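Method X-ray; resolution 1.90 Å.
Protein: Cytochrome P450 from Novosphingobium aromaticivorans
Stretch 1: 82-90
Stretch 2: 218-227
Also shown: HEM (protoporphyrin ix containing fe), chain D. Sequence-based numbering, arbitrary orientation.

Stretch 1, residues 82-90: MQFIPLQQD
Stretch 2 218-227: PWTVDEARRM

The contact between residues 82-90 and 218-227 of this cytochrome P450 illustrates how an irregular segment can dock on the start of a helix, with one arginine supplying polar anchors and one isoleucine the apolar core. Stretch 1 leaves a helix at Gln-83, whose positive phi (47/46) turns the chain into extended Phe-84 (-64/139) and Ile-85 (-118/129). A cis peptide bond precedes Pro-86, which opens a type I turn closed by Gln-89 N donating to Pro-86 O at 3.0 Å.

The partner helix begins at Val-221 with phi/psi near -63/-41. Thr-220 (chi1 p) caps it: Glu-223 N donates to Thr-220 OG1 at 3.2 Å, and Thr-220 N reciprocates to Glu-223 OE1 at 3.0 Å.

Register is set by CA pairs Phe-84 to Arg-226, 5.1 Å, and Ile-85 to Met-227, 4.5 Å. The CA-to-CB bond of Arg-226 points toward stretch 1; its side chain is m, t, p, and its NE donates to Gln-83 O at 2.8 Å and 169°, a nearly linear bond that uses a carbonyl freed at the helix end. Water 1 extends this anchor, accepting from Arg-226 NH2 at 2.8 Å and donating to Phe-84 O at 2.9 Å. Running the other way, Ile-85 N donates to Arg-226 O, but weakly, at 3.4 Å, while Met-227 CA approaches Ile-85 O at 3.3 Å in a CA-H...O contact.

The CA-to-CB bond of Ile-85 points toward stretch 2; its side chain is m, t. Its CD1 lies over one guanidinium face, 3.5 Å from Arg-226 CZ, with Gln-83 OE1 over the opposite face, so the planar group is sandwiched. Ile-85 CG2 packs 4.1 Å from Met-227 CB and meets the edge of the Trp-219 ring, 4.4 Å from CZ3. The shorter direct hydrogen bond thus comes from the Arg-226 side chain, and the main-chain bond beside it is weak.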

# COMPACT_ATOMS: atom_id res chain seq x y z
N MET A 82 15.98 -1.84 -7.22
CA MET A 82 15.27 -0.75 -6.54
C MET A 82 15.99 -0.19 -5.32
O MET A 82 15.97 1.02 -5.15
CB MET A 82 13.81 -1.11 -6.27
CG MET A 82 13.00 -1.19 -7.58
SD MET A 82 12.80 0.41 -8.41
CE MET A 82 11.82 -0.16 -9.81
N GLN A 83 16.61 -1.04 -4.50
CA GLN A 83 17.43 -0.58 -3.37
C GLN A 83 16.70 0.51 -2.56
O GLN A 83 17.29 1.52 -2.16
CB GLN A 83 18.80 -0.06 -3.85
CG GLN A 83 19.63 -1.16 -4.50
CD GLN A 83 20.15 -2.07 -3.43
OE1 GLN A 83 21.02 -1.68 -2.67
NE2 GLN A 83 19.59 -3.27 -3.34
N PHE A 84 15.43 0.26 -2.28
CA PHE A 84 14.60 1.26 -1.57
C PHE A 84 15.08 1.54 -0.15
O PHE A 84 15.47 0.64 0.60
CB PHE A 84 13.17 0.74 -1.46
CG PHE A 84 12.40 0.80 -2.72
CD1 PHE A 84 12.27 1.98 -3.42
CD2 PHE A 84 11.71 -0.33 -3.18
CE1 PHE A 84 11.51 2.04 -4.59
CE2 PHE A 84 10.94 -0.27 -4.33
CZ PHE A 84 10.84 0.93 -5.04
N ILE A 85 15.05 2.82 0.21
CA ILE A 85 15.35 3.22 1.59
C ILE A 85 14.09 3.89 2.20
O ILE A 85 13.53 4.82 1.61
CB ILE A 85 16.53 4.22 1.64
CG1 ILE A 85 17.85 3.51 1.38
CG2 ILE A 85 16.58 4.92 3.02
CD1 ILE A 85 19.03 4.57 1.26
N PRO A 86 13.67 3.45 3.40
CA PRO A 86 14.18 2.44 4.30
C PRO A 86 13.66 1.00 4.02
O PRO A 86 14.06 0.09 4.72
CB PRO A 86 13.69 2.91 5.68
CG PRO A 86 12.54 3.79 5.40
CD PRO A 86 12.48 4.13 3.96
N LEU A 87 12.81 0.82 2.99
CA LEU A 87 12.00 -0.43 2.89
C LEU A 87 12.85 -1.70 2.92
O LEU A 87 12.45 -2.73 3.48
CB LEU A 87 11.09 -0.43 1.64
CG LEU A 87 10.15 -1.62 1.40
CD1 LEU A 87 9.05 -1.74 2.50
CD2 LEU A 87 9.52 -1.48 0.03
N GLN A 88 14.00 -1.64 2.25
CA GLN A 88 14.84 -2.83 2.07
C GLN A 88 16.00 -2.92 3.03
O GLN A 88 16.83 -3.81 2.86
CB GLN A 88 15.38 -2.89 0.64
CG GLN A 88 14.29 -3.26 -0.38
CD GLN A 88 14.86 -3.30 -1.79
OE1 GLN A 88 15.67 -4.17 -2.16
NE2 GLN A 88 14.44 -2.37 -2.56
N GLN A 89 16.06 -2.04 4.03
CA GLN A 89 17.19 -2.14 4.98
C GLN A 89 16.87 -2.95 6.23
O GLN A 89 15.71 -3.11 6.57
CB GLN A 89 17.64 -0.74 5.37
CG GLN A 89 17.96 0.09 4.12
CD GLN A 89 18.26 1.52 4.49
OE1 GLN A 89 17.45 2.20 5.11
NE2 GLN A 89 19.43 1.99 4.12
N ASP A 90 17.92 -3.45 6.89
CA ASP A 90 17.78 -4.17 8.15
C ASP A 90 18.55 -3.47 9.27
O ASP A 90 19.45 -2.67 9.00
CB ASP A 90 18.34 -5.59 8.02
CG ASP A 90 17.62 -6.44 6.97
OD1 ASP A 90 16.37 -6.44 6.88
OD2 ASP A 90 18.34 -7.17 6.23
N PRO A 218 25.61 13.89 6.69
CA PRO A 218 24.57 14.27 5.72
C PRO A 218 24.11 13.10 4.83
O PRO A 218 24.90 12.19 4.60
CB PRO A 218 25.27 15.33 4.84
CG PRO A 218 26.46 15.81 5.69
CD PRO A 218 26.88 14.60 6.47
N TRP A 219 22.89 13.14 4.31
CA TRP A 219 22.48 12.19 3.25
C TRP A 219 23.46 12.26 2.08
O TRP A 219 23.84 13.37 1.67
CB TRP A 219 21.11 12.56 2.68
CG TRP A 219 19.95 12.28 3.61
CD1 TRP A 219 19.49 13.10 4.62
CD2 TRP A 219 19.06 11.15 3.58
NE1 TRP A 219 18.39 12.55 5.21
CE2 TRP A 219 18.09 11.35 4.61
CE3 TRP A 219 18.99 9.99 2.80
CZ2 TRP A 219 17.07 10.41 4.89
CZ3 TRP A 219 17.95 9.06 3.06
CH2 TRP A 219 17.03 9.27 4.11
N THR A 220 23.85 11.12 1.52
CA THR A 220 24.55 11.15 0.25
C THR A 220 23.50 11.35 -0.85
O THR A 220 22.30 11.11 -0.64
CB THR A 220 25.36 9.88 -0.02
OG1 THR A 220 24.48 8.76 -0.24
CG2 THR A 220 26.33 9.61 1.17
N VAL A 221 23.95 11.75 -2.02
CA VAL A 221 23.04 11.94 -3.12
C VAL A 221 22.38 10.60 -3.48
O VAL A 221 21.19 10.55 -3.80
CB VAL A 221 23.75 12.49 -4.36
CG1 VAL A 221 22.72 12.61 -5.48
CG2 VAL A 221 24.31 13.89 -4.05
N ASP A 222 23.15 9.52 -3.49
CA ASP A 222 22.52 8.23 -3.86
C ASP A 222 21.46 7.77 -2.83
O ASP A 222 20.47 7.17 -3.22
CB ASP A 222 23.53 7.12 -4.11
CG ASP A 222 22.86 5.91 -4.82
OD1 ASP A 222 22.28 6.08 -5.93
OD2 ASP A 222 22.94 4.80 -4.27
N GLU A 223 21.71 8.01 -1.54
CA GLU A 223 20.74 7.64 -0.50
C GLU A 223 19.47 8.46 -0.69
O GLU A 223 18.40 7.91 -0.58
CB GLU A 223 21.29 7.85 0.90
CG GLU A 223 22.42 6.88 1.29
CD GLU A 223 23.32 7.42 2.41
OE1 GLU A 223 23.14 8.58 2.85
OE2 GLU A 223 24.25 6.69 2.77
N ALA A 224 19.62 9.75 -1.03
CA ALA A 224 18.47 10.60 -1.35
C ALA A 224 17.70 10.01 -2.52
O ALA A 224 16.49 9.96 -2.47
CB ALA A 224 18.93 12.08 -1.68
N ARG A 225 18.40 9.59 -3.59
CA ARG A 225 17.69 8.98 -4.73
C ARG A 225 16.82 7.78 -4.29
O ARG A 225 15.68 7.69 -4.70
CB ARG A 225 18.63 8.45 -5.83
CG ARG A 225 19.55 9.49 -6.52
CD ARG A 225 20.25 8.83 -7.70
NE ARG A 225 21.25 9.72 -8.29
CZ ARG A 225 22.55 9.66 -8.03
NH1 ARG A 225 23.05 8.72 -7.21
NH2 ARG A 225 23.36 10.56 -8.61
N ARG A 226 17.42 6.88 -3.52
CA ARG A 226 16.78 5.62 -3.02
C ARG A 226 15.63 5.91 -2.10
O ARG A 226 14.59 5.22 -2.15
CB ARG A 226 17.82 4.77 -2.25
CG ARG A 226 18.88 4.23 -3.25
CD ARG A 226 20.14 3.75 -2.55
NE ARG A 226 19.87 2.61 -1.68
CZ ARG A 226 20.67 2.18 -0.73
NH1 ARG A 226 21.82 2.80 -0.50
NH2 ARG A 226 20.30 1.13 0.03
N MET A 227 15.80 6.89 -1.21
CA MET A 227 14.72 7.22 -0.26
C MET A 227 13.52 7.87 -0.96
O MET A 227 12.34 7.52 -0.70
CB MET A 227 15.26 8.12 0.86
CG MET A 227 14.29 8.42 1.98
SD MET A 227 13.26 9.83 1.57
CE MET A 227 14.49 11.13 1.40
CHA HEM D . 5.98 0.49 4.52
CHB HEM D . 1.30 -0.32 3.43
CHC HEM D . 0.80 4.34 2.27
CHD HEM D . 5.57 4.86 2.34
C1A HEM D . 4.73 -0.10 4.39
C2A HEM D . 4.42 -1.45 4.79
C3A HEM D . 3.14 -1.70 4.50
C4A HEM D . 2.59 -0.50 3.86
CMA HEM D . 2.44 -3.06 4.74
CAA HEM D . 5.40 -2.44 5.49
CBA HEM D . 6.25 -3.08 4.42
CGA HEM D . 7.17 -4.15 4.98
O1A HEM D . 8.02 -4.67 4.20
O2A HEM D . 7.10 -4.53 6.19
C1B HEM D . 0.73 0.88 3.03
C2B HEM D . -0.66 1.10 2.74
C3B HEM D . -0.78 2.40 2.42
C4B HEM D . 0.53 3.02 2.50
CMB HEM D . -1.74 0.01 2.81
CAB HEM D . -1.99 3.24 1.98
CBB HEM D . -3.22 2.72 1.80
C1C HEM D . 2.02 4.94 2.17
C2C HEM D . 2.28 6.34 1.89
C3C HEM D . 3.64 6.46 1.88
C4C HEM D . 4.23 5.19 2.25
CMC HEM D . 1.19 7.42 1.60
CAC HEM D . 4.55 7.70 1.67
CBC HEM D . 4.20 8.71 0.88
C1D HEM D . 6.11 3.78 2.95
C2D HEM D . 7.53 3.61 3.21
C3D HEM D . 7.64 2.27 3.93
C4D HEM D . 6.31 1.73 4.00
CMD HEM D . 8.69 4.62 2.89
CAD HEM D . 8.97 1.66 4.43
CBD HEM D . 8.99 1.89 5.96
CGD HEM D . 10.21 1.12 6.48
O1D HEM D . 10.76 0.24 5.79
O2D HEM D . 10.62 1.34 7.62
NA HEM D . 3.58 0.47 3.84
NB HEM D . 1.40 2.08 2.92
NC HEM D . 3.21 4.29 2.43
ND HEM D . 5.43 2.65 3.40
FE HEM D . 3.40 2.40 3.22
O HOH W 1 18.08 -0.59 0.04
O HOH W 2 3.86 1.71 0.98